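Putative PLP-dependent aminotransferase (Bacillus cereus ATCC 10987, PDB 3JU7) probably acts as a pyridoxal phosphate-dependent aminotransferase of the DegT/DnrJ/EryC1/StrS family, and binds calcium. Local coordinates at residues E262-L267 and Q363-L368; I105-D110 and N341-R346; W278-T283 and Q289-L294; V134-F139 and A162-G167. All blocks are in the same frame, centred on the assembly; numbering follows the deposited sequence.

Contact 1: residues E262-L267 and Q363-L368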
loop_
_atom_site.group_PDB
_atom_site.type_symbol
_atom_site.label_atom_id
_atom_site.label_comp_id
_atom_site.label_asym_id
_atom_site.label_seq_id
_atom_site.Cartn_x
_atom_site.Cartn_y
_atom_site.Cartn_z
ATOM N N GLU A 262 30.594 10.194 -11.660
ATOM C CA GLU A 262 31.736 10.845 -12.295
ATOM C C GLU A 262 32.957 9.925 -12.238
ATOM O O GLU A 262 33.658 9.763 -13.241
ATOM C CB GLU A 262 32.095 12.181 -11.596
ATOM C CG GLU A 262 31.057 13.351 -11.694
ATOM C CD GLU A 262 31.516 14.606 -10.918
ATOM O OE1 GLU A 262 32.740 14.855 -10.872
ATOM O OE2 GLU A 262 30.674 15.348 -10.353
ATOM N N TRP A 263 33.224 9.335 -11.071
ATOM C CA TRP A 263 34.363 8.429 -10.931
ATOM C C TRP A 263 34.234 7.219 -11.864
ATOM O O TRP A 263 35.203 6.753 -12.481
ATOM C CB TRP A 263 34.496 7.915 -9.497
ATOM C CG TRP A 263 34.978 8.902 -8.506
ATOM C CD1 TRP A 263 35.788 9.981 -8.740
ATOM C CD2 TRP A 263 34.753 8.872 -7.087
ATOM N NE1 TRP A 263 36.048 10.630 -7.569
ATOM C CE2 TRP A 263 35.430 9.972 -6.538
ATOM C CE3 TRP A 263 34.049 8.017 -6.232
ATOM C CZ2 TRP A 263 35.410 10.254 -5.174
ATOM C CZ3 TRP A 263 34.024 8.300 -4.885
ATOM C CH2 TRP A 263 34.690 9.409 -4.366
ATOM N N TYR A 264 33.037 6.677 -11.928
ATOM C CA TYR A 264 32.790 5.561 -12.805
ATOM C C TYR A 264 33.135 5.953 -14.247
ATOM O O TYR A 264 33.814 5.203 -14.950
ATOM C CB TYR A 264 31.331 5.122 -12.702
ATOM C CG TYR A 264 31.072 3.825 -11.958
ATOM C CD1 TYR A 264 31.581 2.617 -12.425
ATOM C CD2 TYR A 264 30.269 3.800 -10.835
ATOM C CE1 TYR A 264 31.316 1.430 -11.768
ATOM C CE2 TYR A 264 30.007 2.624 -10.178
ATOM C CZ TYR A 264 30.512 1.437 -10.646
ATOM O OH TYR A 264 30.181 0.248 -10.006
ATOM N N LYS A 265 32.689 7.135 -14.668
ATOM C CA LYS A 265 32.865 7.564 -16.048
ATOM C C LYS A 265 34.336 7.763 -16.358
ATOM O O LYS A 265 34.841 7.312 -17.397
ATOM C CB LYS A 265 32.069 8.839 -16.325
ATOM C CG LYS A 265 30.573 8.581 -16.332
ATOM C CD LYS A 265 29.671 9.815 -16.402
ATOM C CE LYS A 265 28.326 9.517 -15.708
ATOM N NZ LYS A 265 27.218 10.435 -16.082
ATOM N N GLN A 266 35.039 8.401 -15.437
ATOM C CA GLN A 266 36.466 8.654 -15.619
ATOM C C GLN A 266 37.265 7.365 -15.657
ATOM O O GLN A 266 38.156 7.217 -16.491
ATOM C CB GLN A 266 37.008 9.525 -14.492
ATOM C CG GLN A 266 36.512 10.954 -14.508
ATOM C CD GLN A 266 36.894 11.728 -13.239
ATOM O OE1 GLN A 266 36.833 11.200 -12.120
ATOM N NE2 GLN A 266 37.283 12.989 -13.415
ATOM N N LEU A 267 36.961 6.454 -14.736
ATOM C CA LEU A 267 37.695 5.195 -14.639
ATOM C C LEU A 267 37.405 4.289 -15.812
ATOM O O LEU A 267 38.302 3.573 -16.256
ATOM C CB LEU A 267 37.397 4.452 -13.328
ATOM C CG LEU A 267 38.060 5.040 -12.072
ATOM C CD1 LEU A 267 37.446 4.469 -10.757
ATOM C CD2 LEU A 267 39.587 4.836 -12.133
ATOM N N GLN A 363 38.369 -0.873 -8.225
ATOM C CA GLN A 363 38.274 -2.331 -8.141
ATOM C C GLN A 363 37.338 -2.819 -9.218
ATOM O O GLN A 363 37.685 -3.682 -10.004
ATOM C CB GLN A 363 37.653 -2.811 -6.819
ATOM C CG GLN A 363 38.530 -2.861 -5.563
ATOM C CD GLN A 363 37.863 -3.662 -4.410
ATOM O OE1 GLN A 363 37.297 -4.745 -4.632
ATOM N NE2 GLN A 363 37.947 -3.136 -3.184
ATOM N N ILE A 364 36.135 -2.251 -9.233
ATOM C CA ILE A 364 35.048 -2.744 -10.065
ATOM C C ILE A 364 35.398 -2.581 -11.528
ATOM O O ILE A 364 35.375 -3.540 -12.290
ATOM C CB ILE A 364 33.708 -2.031 -9.716
ATOM C CG1 ILE A 364 33.225 -2.462 -8.317
ATOM C CG2 ILE A 364 32.623 -2.327 -10.747
ATOM C CD1 ILE A 364 32.062 -1.604 -7.753
ATOM N N VAL A 365 35.741 -1.362 -11.907
ATOM C CA VAL A 365 36.055 -1.067 -13.290
ATOM C C VAL A 365 37.214 -1.918 -13.769
ATOM O O VAL A 365 37.144 -2.461 -14.861
ATOM C CB VAL A 365 36.334 0.428 -13.509
ATOM C CG1 VAL A 365 36.857 0.665 -14.928
ATOM C CG2 VAL A 365 35.042 1.249 -13.227
ATOM N N ILE A 366 38.255 -2.055 -12.947
ATOM C CA ILE A 366 39.399 -2.922 -13.268
ATOM C C ILE A 366 38.982 -4.367 -13.546
ATOM O O ILE A 366 39.498 -4.992 -14.462
ATOM C CB ILE A 366 40.468 -2.889 -12.159
ATOM C CG1 ILE A 366 41.216 -1.558 -12.206
ATOM C CG2 ILE A 366 41.462 -4.024 -12.341
ATOM C CD1 ILE A 366 42.190 -1.365 -11.081
ATOM N N CYS A 367 38.049 -4.892 -12.757
ATOM C CA CYS A 367 37.510 -6.242 -12.971
ATOM C C CYS A 367 36.780 -6.364 -14.298
ATOM O O CYS A 367 36.842 -7.409 -14.938
ATOM C CB CYS A 367 36.530 -6.643 -11.861
ATOM S SG CYS A 367 37.276 -7.116 -10.278
ATOM N N LEU A 368 36.053 -5.319 -14.695
ATOM C CA LEU A 368 35.419 -5.315 -16.010
ATOM C C LEU A 368 36.486 -5.414 -17.115
ATOM O O LEU A 368 36.320 -6.146 -18.085
ATOM C CB LEU A 368 34.570 -4.063 -16.213
ATOM C CG LEU A 368 33.314 -3.923 -15.386
ATOM C CD1 LEU A 368 32.586 -2.749 -15.927
ATOM C CD2 LEU A 368 32.435 -5.157 -15.465
#

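Contact 2: residues I105-D110 and N341-R346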
loop_
_atom_site.group_PDB
_atom_site.type_symbol
_atom_site.label_atom_id
_atom_site.label_comp_id
_atom_site.label_asym_id
_atom_site.label_seq_id
_atom_site.Cartn_x
_atom_site.Cartn_y
_atom_site.Cartn_z
ATOM N N ILE A 105 5.930 -2.445 -26.128
ATOM C CA ILE A 105 6.455 -1.646 -27.226
ATOM C C ILE A 105 7.997 -1.657 -27.113
ATOM O O ILE A 105 8.569 -1.378 -26.024
ATOM C CB ILE A 105 5.927 -0.171 -27.113
ATOM C CG1 ILE A 105 4.395 -0.137 -26.964
ATOM C CG2 ILE A 105 6.438 0.779 -28.279
ATOM C CD1 ILE A 105 3.598 -0.816 -28.060
ATOM N N ASP A 106 8.672 -1.904 -28.242
ATOM C CA ASP A 106 10.134 -1.890 -28.284
ATOM C C ASP A 106 10.766 -0.548 -27.866
ATOM O O ASP A 106 10.120 0.512 -27.927
ATOM C CB ASP A 106 10.606 -2.208 -29.681
ATOM C CG ASP A 106 11.900 -2.985 -29.688
ATOM O OD1 ASP A 106 12.323 -3.490 -28.604
ATOM O OD2 ASP A 106 12.452 -3.125 -30.798
ATOM N N ILE A 107 12.037 -0.602 -27.476
ATOM C CA ILE A 107 12.775 0.602 -27.040
ATOM C C ILE A 107 13.829 1.020 -28.095
ATOM O O ILE A 107 14.222 0.221 -28.934
ATOM C CB ILE A 107 13.483 0.360 -25.665
ATOM C CG1 ILE A 107 14.382 -0.906 -25.684
ATOM C CG2 ILE A 107 12.458 0.191 -24.535
ATOM C CD1 ILE A 107 15.397 -0.949 -24.525
ATOM N N SER A 108 14.268 2.276 -28.045
ATOM C CA SER A 108 15.432 2.702 -28.784
ATOM C C SER A 108 16.689 2.052 -28.212
ATOM O O SER A 108 16.828 1.894 -27.009
ATOM C CB SER A 108 15.552 4.217 -28.776
ATOM O OG SER A 108 14.478 4.769 -29.534
ATOM N N ILE A 109 17.599 1.673 -29.098
ATOM C CA ILE A 109 18.818 0.975 -28.719
ATOM C C ILE A 109 19.782 1.860 -27.930
ATOM O O ILE A 109 20.611 1.335 -27.201
ATOM C CB ILE A 109 19.539 0.391 -29.957
ATOM C CG1 ILE A 109 20.342 -0.854 -29.564
ATOM C CG2 ILE A 109 20.387 1.489 -30.676
ATOM C CD1 ILE A 109 19.492 -2.160 -29.385
ATOM N N ASP A 110 19.625 3.182 -28.005
ATOM C CA ASP A 110 20.551 4.098 -27.326
ATOM C C ASP A 110 20.070 4.748 -26.038
ATOM O O ASP A 110 20.813 4.776 -25.053
ATOM C CB ASP A 110 21.044 5.181 -28.293
ATOM C CG ASP A 110 19.914 5.922 -29.000
ATOM O OD1 ASP A 110 18.705 5.676 -28.737
ATOM O OD2 ASP A 110 20.266 6.753 -29.839
ATOM N N ASN A 341 15.284 -7.151 -26.714
ATOM C CA ASN A 341 16.022 -8.401 -26.547
ATOM C C ASN A 341 17.519 -8.183 -26.552
ATOM O O ASN A 341 18.260 -8.744 -25.734
ATOM C CB ASN A 341 15.643 -9.426 -27.632
ATOM C CG ASN A 341 14.229 -9.943 -27.447
ATOM O OD1 ASN A 341 13.633 -9.765 -26.374
ATOM N ND2 ASN A 341 13.684 -10.591 -28.475
ATOM N N LYS A 342 17.964 -7.371 -27.484
ATOM C CA LYS A 342 19.372 -7.094 -27.597
ATOM C C LYS A 342 19.883 -6.391 -26.328
ATOM O O LYS A 342 20.879 -6.819 -25.743
ATOM C CB LYS A 342 19.652 -6.271 -28.871
ATOM C CG LYS A 342 21.075 -5.786 -29.014
ATOM C CD LYS A 342 22.075 -6.919 -29.085
ATOM C CE LYS A 342 22.077 -7.573 -30.427
ATOM N NZ LYS A 342 22.681 -6.607 -31.413
ATOM N N ILE A 343 19.204 -5.329 -25.900
ATOM C CA ILE A 343 19.639 -4.589 -24.706
ATOM C C ILE A 343 19.597 -5.489 -23.458
ATOM O O ILE A 343 20.372 -5.320 -22.535
ATOM C CB ILE A 343 18.772 -3.318 -24.493
ATOM C CG1 ILE A 343 19.042 -2.312 -25.620
ATOM C CG2 ILE A 343 19.026 -2.653 -23.097
ATOM C CD1 ILE A 343 20.531 -1.870 -25.751
ATOM N N ALA A 344 18.688 -6.453 -23.435
ATOM C CA ALA A 344 18.565 -7.373 -22.307
ATOM C C ALA A 344 19.682 -8.421 -22.355
ATOM O O ALA A 344 19.947 -9.049 -21.346
ATOM C CB ALA A 344 17.180 -8.040 -22.291
ATOM N N LYS A 345 20.340 -8.607 -23.501
ATOM C CA LYS A 345 21.535 -9.492 -23.555
ATOM C C LYS A 345 22.818 -8.782 -23.147
ATOM O O LYS A 345 23.811 -9.431 -22.848
ATOM C CB LYS A 345 21.748 -10.059 -24.962
ATOM C CG LYS A 345 20.670 -11.004 -25.423
ATOM N N ARG A 346 22.805 -7.450 -23.151
ATOM C CA ARG A 346 23.991 -6.638 -22.935
ATOM C C ARG A 346 23.983 -5.832 -21.638
ATOM O O ARG A 346 25.044 -5.464 -21.146
ATOM C CB ARG A 346 24.184 -5.668 -24.119
ATOM C CG ARG A 346 24.520 -6.351 -25.450
ATOM C CD ARG A 346 24.806 -5.331 -26.525
ATOM N NE ARG A 346 25.956 -4.505 -26.196
ATOM C CZ ARG A 346 26.254 -3.318 -26.728
ATOM N NH1 ARG A 346 25.495 -2.752 -27.654
ATOM N NH2 ARG A 346 27.353 -2.681 -26.331
#

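Contact 3: residues W278-T283 and Q289-L294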
loop_
_atom_site.group_PDB
_atom_site.type_symbol
_atom_site.label_atom_id
_atom_site.label_comp_id
_atom_site.label_asym_id
_atom_site.label_seq_id
_atom_site.Cartn_x
_atom_site.Cartn_y
_atom_site.Cartn_z
ATOM N N TRP A 278 32.083 -1.058 -24.337
ATOM C CA TRP A 278 31.137 -0.853 -23.245
ATOM C C TRP A 278 30.455 0.477 -23.482
ATOM O O TRP A 278 31.111 1.426 -23.892
ATOM C CB TRP A 278 31.838 -0.831 -21.897
ATOM C CG TRP A 278 32.440 -2.129 -21.509
ATOM C CD1 TRP A 278 33.587 -2.650 -21.966
ATOM C CD2 TRP A 278 31.908 -3.074 -20.580
ATOM N NE1 TRP A 278 33.821 -3.873 -21.393
ATOM C CE2 TRP A 278 32.805 -4.156 -20.531
ATOM C CE3 TRP A 278 30.759 -3.116 -19.790
ATOM C CZ2 TRP A 278 32.599 -5.265 -19.723
ATOM C CZ3 TRP A 278 30.546 -4.225 -18.989
ATOM C CH2 TRP A 278 31.470 -5.281 -18.952
ATOM N N GLN A 279 29.149 0.566 -23.234
ATOM C CA GLN A 279 28.465 1.848 -23.430
ATOM C C GLN A 279 27.373 2.184 -22.443
ATOM O O GLN A 279 26.633 1.314 -21.951
ATOM C CB GLN A 279 27.937 1.995 -24.869
ATOM C CG GLN A 279 26.815 1.118 -25.231
ATOM C CD GLN A 279 26.383 1.322 -26.685
ATOM O OE1 GLN A 279 27.205 1.231 -27.636
ATOM N NE2 GLN A 279 25.075 1.585 -26.871
ATOM N N LEU A 280 27.281 3.489 -22.208
ATOM C CA LEU A 280 26.373 4.080 -21.258
ATOM C C LEU A 280 25.109 4.545 -21.965
ATOM O O LEU A 280 25.054 4.587 -23.202
ATOM C CB LEU A 280 27.065 5.253 -20.553
ATOM C CG LEU A 280 28.367 4.870 -19.836
ATOM C CD1 LEU A 280 29.210 6.102 -19.563
ATOM C CD2 LEU A 280 28.081 4.095 -18.550
ATOM N N GLN A 281 24.091 4.882 -21.179
ATOM C CA GLN A 281 22.810 5.352 -21.726
ATOM C C GLN A 281 22.966 6.703 -22.432
ATOM O O GLN A 281 23.669 7.578 -21.949
ATOM C CB GLN A 281 21.795 5.457 -20.590
ATOM C CG GLN A 281 20.363 5.829 -20.976
ATOM C CD GLN A 281 19.437 5.768 -19.745
ATOM O OE1 GLN A 281 19.911 5.879 -18.620
ATOM N NE2 GLN A 281 18.142 5.589 -19.961
ATOM N N LYS A 282 22.316 6.880 -23.569
ATOM C CA LYS A 282 22.327 8.172 -24.230
ATOM C C LYS A 282 21.224 9.015 -23.589
ATOM O O LYS A 282 20.033 8.837 -23.885
ATOM C CB LYS A 282 22.126 8.025 -25.733
ATOM N N THR A 283 21.601 9.905 -22.678
ATOM C CA THR A 283 20.622 10.778 -22.023
ATOM C C THR A 283 21.251 12.088 -21.544
ATOM O O THR A 283 22.445 12.141 -21.297
ATOM C CB THR A 283 19.870 10.025 -20.851
ATOM O OG1 THR A 283 18.824 10.857 -20.335
ATOM C CG2 THR A 283 20.808 9.602 -19.720
ATOM N N GLN A 289 20.775 5.120 -9.258
ATOM C CA GLN A 289 20.484 4.107 -8.256
ATOM C C GLN A 289 21.608 3.063 -8.266
ATOM O O GLN A 289 21.922 2.460 -7.263
ATOM C CB GLN A 289 19.170 3.442 -8.671
ATOM C CG GLN A 289 18.598 2.468 -7.745
ATOM C CD GLN A 289 17.265 1.973 -8.238
ATOM O OE1 GLN A 289 16.643 1.139 -7.593
ATOM N NE2 GLN A 289 16.829 2.460 -9.410
ATOM N N PHE A 290 22.129 2.818 -9.456
ATOM C CA PHE A 290 23.238 1.898 -9.734
ATOM C C PHE A 290 23.815 2.403 -11.071
ATOM O O PHE A 290 23.326 3.410 -11.598
ATOM C CB PHE A 290 22.773 0.435 -9.837
ATOM C CG PHE A 290 21.535 0.226 -10.676
ATOM C CD1 PHE A 290 21.624 0.114 -12.068
ATOM C CD2 PHE A 290 20.277 0.117 -10.070
ATOM C CE1 PHE A 290 20.467 -0.105 -12.852
ATOM C CE2 PHE A 290 19.107 -0.113 -10.826
ATOM C CZ PHE A 290 19.190 -0.234 -12.220
HETATM N N MSE A 291 24.866 1.757 -11.584
HETATM C CA MSE A 291 25.525 2.223 -12.796
HETATM C C MSE A 291 25.149 1.250 -13.919
HETATM O O MSE A 291 25.655 0.124 -13.979
HETATM C CB MSE A 291 27.051 2.330 -12.586
HETATM C CG MSE A 291 27.857 2.579 -13.855
HETATM SE SE MSE A 291 27.283 4.103 -14.882
HETATM C CE MSE A 291 27.693 5.414 -13.567
ATOM N N PRO A 292 24.223 1.659 -14.786
ATOM C CA PRO A 292 23.861 0.797 -15.899
ATOM C C PRO A 292 24.862 0.923 -17.046
ATOM O O PRO A 292 25.340 2.029 -17.328
ATOM C CB PRO A 292 22.474 1.306 -16.325
ATOM C CG PRO A 292 22.133 2.419 -15.409
ATOM C CD PRO A 292 23.413 2.882 -14.777
ATOM N N ILE A 293 25.179 -0.200 -17.691
ATOM C CA ILE A 293 26.131 -0.181 -18.786
ATOM C C ILE A 293 25.896 -1.375 -19.699
ATOM O O ILE A 293 25.474 -2.449 -19.247
ATOM C CB ILE A 293 27.597 -0.152 -18.274
ATOM C CG1 ILE A 293 28.553 0.283 -19.395
ATOM C CG2 ILE A 293 28.009 -1.515 -17.699
ATOM C CD1 ILE A 293 29.939 0.596 -18.920
ATOM N N LEU A 294 26.105 -1.172 -20.995
ATOM C CA LEU A 294 26.014 -2.276 -21.923
ATOM C C LEU A 294 27.403 -2.849 -22.021
ATOM O O LEU A 294 28.380 -2.103 -22.154
ATOM C CB LEU A 294 25.537 -1.837 -23.300
ATOM C CG LEU A 294 24.180 -1.139 -23.435
ATOM C CD1 LEU A 294 23.848 -0.993 -24.951
ATOM C CD2 LEU A 294 23.079 -1.851 -22.656
HETATM O O HOH W 1 24.276 4.396 -18.438
#

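Contact 4: residues V134-F139 and A162-G167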
loop_
_atom_site.group_PDB
_atom_site.type_symbol
_atom_site.label_atom_id
_atom_site.label_comp_id
_atom_site.label_asym_id
_atom_site.label_seq_id
_atom_site.Cartn_x
_atom_site.Cartn_y
_atom_site.Cartn_z
ATOM N N VAL A 134 1.987 4.150 -20.701
ATOM C CA VAL A 134 2.758 4.213 -19.463
ATOM C C VAL A 134 4.240 4.068 -19.811
ATOM O O VAL A 134 4.791 2.963 -19.789
ATOM C CB VAL A 134 2.289 3.116 -18.478
ATOM C CG1 VAL A 134 2.982 3.240 -17.094
ATOM C CG2 VAL A 134 0.767 3.161 -18.337
ATOM N N PRO A 135 4.886 5.183 -20.161
ATOM C CA PRO A 135 6.322 5.104 -20.413
ATOM C C PRO A 135 7.099 5.035 -19.104
ATOM O O PRO A 135 6.592 5.452 -18.031
ATOM C CB PRO A 135 6.625 6.412 -21.164
ATOM C CG PRO A 135 5.586 7.340 -20.705
ATOM C CD PRO A 135 4.372 6.554 -20.344
ATOM N N TYR A 136 8.304 4.478 -19.194
ATOM C CA TYR A 136 9.249 4.460 -18.064
ATOM C C TYR A 136 10.480 5.330 -18.350
ATOM O O TYR A 136 11.118 5.182 -19.373
ATOM C CB TYR A 136 9.637 3.021 -17.811
ATOM C CG TYR A 136 10.834 2.797 -16.935
ATOM C CD1 TYR A 136 11.001 3.483 -15.752
ATOM C CD2 TYR A 136 11.774 1.836 -17.270
ATOM C CE1 TYR A 136 12.112 3.244 -14.942
ATOM C CE2 TYR A 136 12.881 1.597 -16.464
ATOM C CZ TYR A 136 13.054 2.299 -15.311
ATOM O OH TYR A 136 14.190 2.069 -14.528
ATOM N N ALA A 137 10.803 6.250 -17.453
ATOM C CA ALA A 137 11.957 7.125 -17.634
ATOM C C ALA A 137 13.197 6.333 -17.183
ATOM O O ALA A 137 13.780 6.556 -16.106
ATOM C CB ALA A 137 11.780 8.413 -16.848
ATOM N N THR A 138 13.582 5.407 -18.050
ATOM C CA THR A 138 14.573 4.374 -17.756
ATOM C C THR A 138 15.783 4.872 -16.991
ATOM O O THR A 138 16.448 5.833 -17.410
ATOM C CB THR A 138 15.053 3.712 -19.083
ATOM O OG1 THR A 138 13.903 3.307 -19.813
ATOM C CG2 THR A 138 15.993 2.534 -18.844
ATOM N N PHE A 139 16.018 4.200 -15.865
ATOM C CA PHE A 139 17.185 4.399 -14.988
ATOM C C PHE A 139 17.326 5.833 -14.451
ATOM O O PHE A 139 18.431 6.339 -14.270
ATOM C CB PHE A 139 18.458 3.912 -15.670
ATOM C CG PHE A 139 18.399 2.449 -16.186
ATOM C CD1 PHE A 139 17.820 1.446 -15.452
ATOM C CD2 PHE A 139 19.016 2.103 -17.372
ATOM C CE1 PHE A 139 17.816 0.133 -15.901
ATOM C CE2 PHE A 139 19.025 0.808 -17.819
ATOM C CZ PHE A 139 18.418 -0.184 -17.082
ATOM N N ALA A 162 8.421 7.076 -13.344
ATOM C CA ALA A 162 9.708 7.681 -13.089
ATOM C C ALA A 162 10.138 7.253 -11.686
ATOM O O ALA A 162 10.693 8.047 -10.937
ATOM C CB ALA A 162 9.592 9.223 -13.194
ATOM N N ALA A 163 9.843 6.000 -11.336
ATOM C CA ALA A 163 10.070 5.469 -9.981
ATOM C C ALA A 163 11.424 5.835 -9.407
ATOM O O ALA A 163 11.500 6.280 -8.275
ATOM C CB ALA A 163 9.859 3.934 -9.934
ATOM N N PRO A 164 12.509 5.690 -10.195
ATOM C CA PRO A 164 13.810 6.009 -9.604
ATOM C C PRO A 164 14.361 7.425 -9.828
ATOM O O PRO A 164 15.533 7.674 -9.555
ATOM C CB PRO A 164 14.737 4.973 -10.246
ATOM C CG PRO A 164 14.091 4.560 -11.492
ATOM C CD PRO A 164 12.643 4.913 -11.449
ATOM N N GLY A 165 13.527 8.346 -10.280
ATOM C CA GLY A 165 14.016 9.616 -10.804
ATOM C C GLY A 165 13.687 10.827 -9.979
ATOM O O GLY A 165 13.885 11.917 -10.455
ATOM N N PHE A 166 13.200 10.671 -8.751
ATOM C CA PHE A 166 12.941 11.854 -7.942
ATOM C C PHE A 166 14.251 12.544 -7.637
ATOM O O PHE A 166 15.223 11.911 -7.268
ATOM C CB PHE A 166 12.226 11.485 -6.650
ATOM C CG PHE A 166 11.646 12.637 -5.939
ATOM C CD1 PHE A 166 10.547 13.303 -6.462
ATOM C CD2 PHE A 166 12.191 13.076 -4.731
ATOM C CE1 PHE A 166 10.002 14.384 -5.801
ATOM C CE2 PHE A 166 11.663 14.150 -4.071
ATOM C CZ PHE A 166 10.565 14.819 -4.600
ATOM N N GLY A 167 14.242 13.865 -7.714
ATOM C CA GLY A 167 15.422 14.652 -7.498
ATOM C C GLY A 167 16.186 14.909 -8.773
ATOM O O GLY A 167 17.190 15.573 -8.734
#

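Contact 1: residues E262-L267 and Q363-L368
The carbonyl oxygen L267 O accepts a hydrogen bond from N271 ND2 and is hydrogen-bonded to S270 OG as well, while V365 packs against it from the other helix: methyl CG1 lies 3.5 Å from L267 O. That methyl gets there because CG1 of V365 is anti to the backbone N (chi1 172°). CG2 of V365 lies beside the backbone N, anti to the carbonyl carbon, and there touches two side chains of 262-267, lying 4.0 Å from L267 CB and 3.8 Å from Y264 CD1. V365 is therefore the centre of the contact, CG1 against the L267 carbonyl and CG2 against the L267 and Y264 side chains. The Y264 ring and V365 pass each other in opposite senses, and CG2 approaches the ring obliquely. I364 instead reaches the rim of that ring: its CG2 sits near the ring plane, 4.1 Å from Y264 CE1, and its CD1 lies 3.5 Å from Y264 OH. The hydroxyl has its polar partner in P351 O, so the isoleucine methyls pack beside an oxygen already engaged in a hydrogen bond. The polar atoms met here, L267 O and Y264 OH, thus have hydrogen-bond partners outside the two segments; across the contact the touching is apolar. The two helical segments run broadly the same way, with a crossing angle of -34° and axes 10.1 Å apart at closest approach. They belong to helices 250-270 and 358-368, with V361 of the latter also against Y264 and L267. L350 of strand 347-350 touches Y264 and L368; V304 and L308 of helix 301-309 touch L368, and L308 also C367.

Contact 2: residues I105-D110 and N341-R346
I343 packs against I107 and I109, joining helix 338-346 to the loop that follows strand 101-105 in what is probably a fold-type I aminotransferase, as in other members of the DegT/DnrJ/EryC1 family. Three isoleucines carry the contact, each in a different conformation. In I343 the CG1 branch is anti to the carbonyl carbon (chi1 -68°), which carries CG1 and CD1 toward the loop. I107 holds CG1 between its own backbone N and carbonyl carbon (chi1 53°), and the extended remainder of the branch delivers CD1 to 4.0 Å from I343 CG1. In I109 CG1 is anti to the backbone N, and the bend at chi2, 78°, brings its CD1 methyl 3.8 Å from I343 CD1. The same I109 methyl also rests on the aliphatic root of K342, 4.0 Å from K342 CG. The K342 chain is bent at chi2, chi3 and chi4, and NZ ends in a salt bridge with E297; its hydrocarbon part is what serves this contact. D106, next to I107, adds polar ties to the same helix, forming a salt bridge with R339 and a hydrogen bond with T340. At the tip of the isoleucine cluster, I343 CD1 also touches main chain, lying 3.5 Å from I109 O.

Contact 3: residues W278-T283 and Q289-L294
Q279 and L294 form an antiparallel hydrogen-bonded pair, CA atoms 5.0 Å apart, a single bridge, the touching backbones running 126° apart. The L294 N to Q279 O bond is short at 2.7 Å, nearly linear at 177°, and lies in the carbonyl plane. Its companion, Q279 N to L294 O, is 3.0 Å long, with the donor tilted from the carbonyl plane. Where the chains separate, a water takes over: it accepts from Q281 N and donates to P292 O. Side chains pack on two flanks of the bridge. W278 and I293 cross at about a right angle, with the I293 CG2 methyl near the indole plane at its edge, 3.8 Å from W278 CE3. On the other flank the Q279 side chain, extended beyond CG, crosses L294 obliquely, with NE2 3.4 Å from L294 CD1. L280, whose CB points away, brings CD2 to 3.8 Å from SE of selenomethionine M291. Strand 291-294 pairs on one side with strand 347-350, and the single bridge at Q279 lies along its other edge. The chemistry implies that two backbone bonds fix the register at Q279 and L294, and that one water links Q281 N to P292 O beyond them.

Contact 4: residues V134-F139 and A162-G167
Y136 lays the edge of its ring against the P164 pyrrolidine, with P164 CD near the ring plane and 3.9 Å from Y136 CE1. The two side chains cross at about a right angle, and P164 CG comes equally close to Y136 OH. CG of Y136 is anti to its backbone nitrogen (chi1 166°), which places the hydroxyl at F139 N. There it accepts the backbone N-H of F139, 3.1 Å from F139 N to Y136 OH and nearly straight at 165°. T138 CA sits over one face of the ring, offset toward the rim, so its own loop lies over one face, the proline at the edge. Both loops are tightly turned here: A137 is at the centre of an inverse gamma turn, and A162 to G165 make a type I turn closed by G165 N to A162 O at 2.9 Å. Between the turns A137 CB comes to 4.3 Å from A162 CB. Backbone bonds of P135 and A137 to D161 hold the first loop beside the end of strand 159-161. With its hydroxyl bonded within its own loop, Y136 meets the second loop through van der Waals contact alone, and the hydrogen bond probably limits how far the buried ring can shift against P164.

From the N terminus, the loop 105-110 opens contact 2, which closes only at 341-346. Inside that long loop contact 4 comes first, joining the chain after strand 130-133 to the turn after strand 159-161. Contact 1 opens next, on helix 250-270, and closes near the C terminus at 363-368; it therefore crosses contact 2. Contact 3, a short loop between 278-283 and 289-294, is nested inside both and follows contact 4 in series. It is also their spatial hub: W278 packs on L368, I343 on L294, and P292 on F139, while K282 N and D110 O probably hydrogen-bond. Helices 250-270, 338-346 and 358-368 are thereby tied to the loops 105-110 and 134-139.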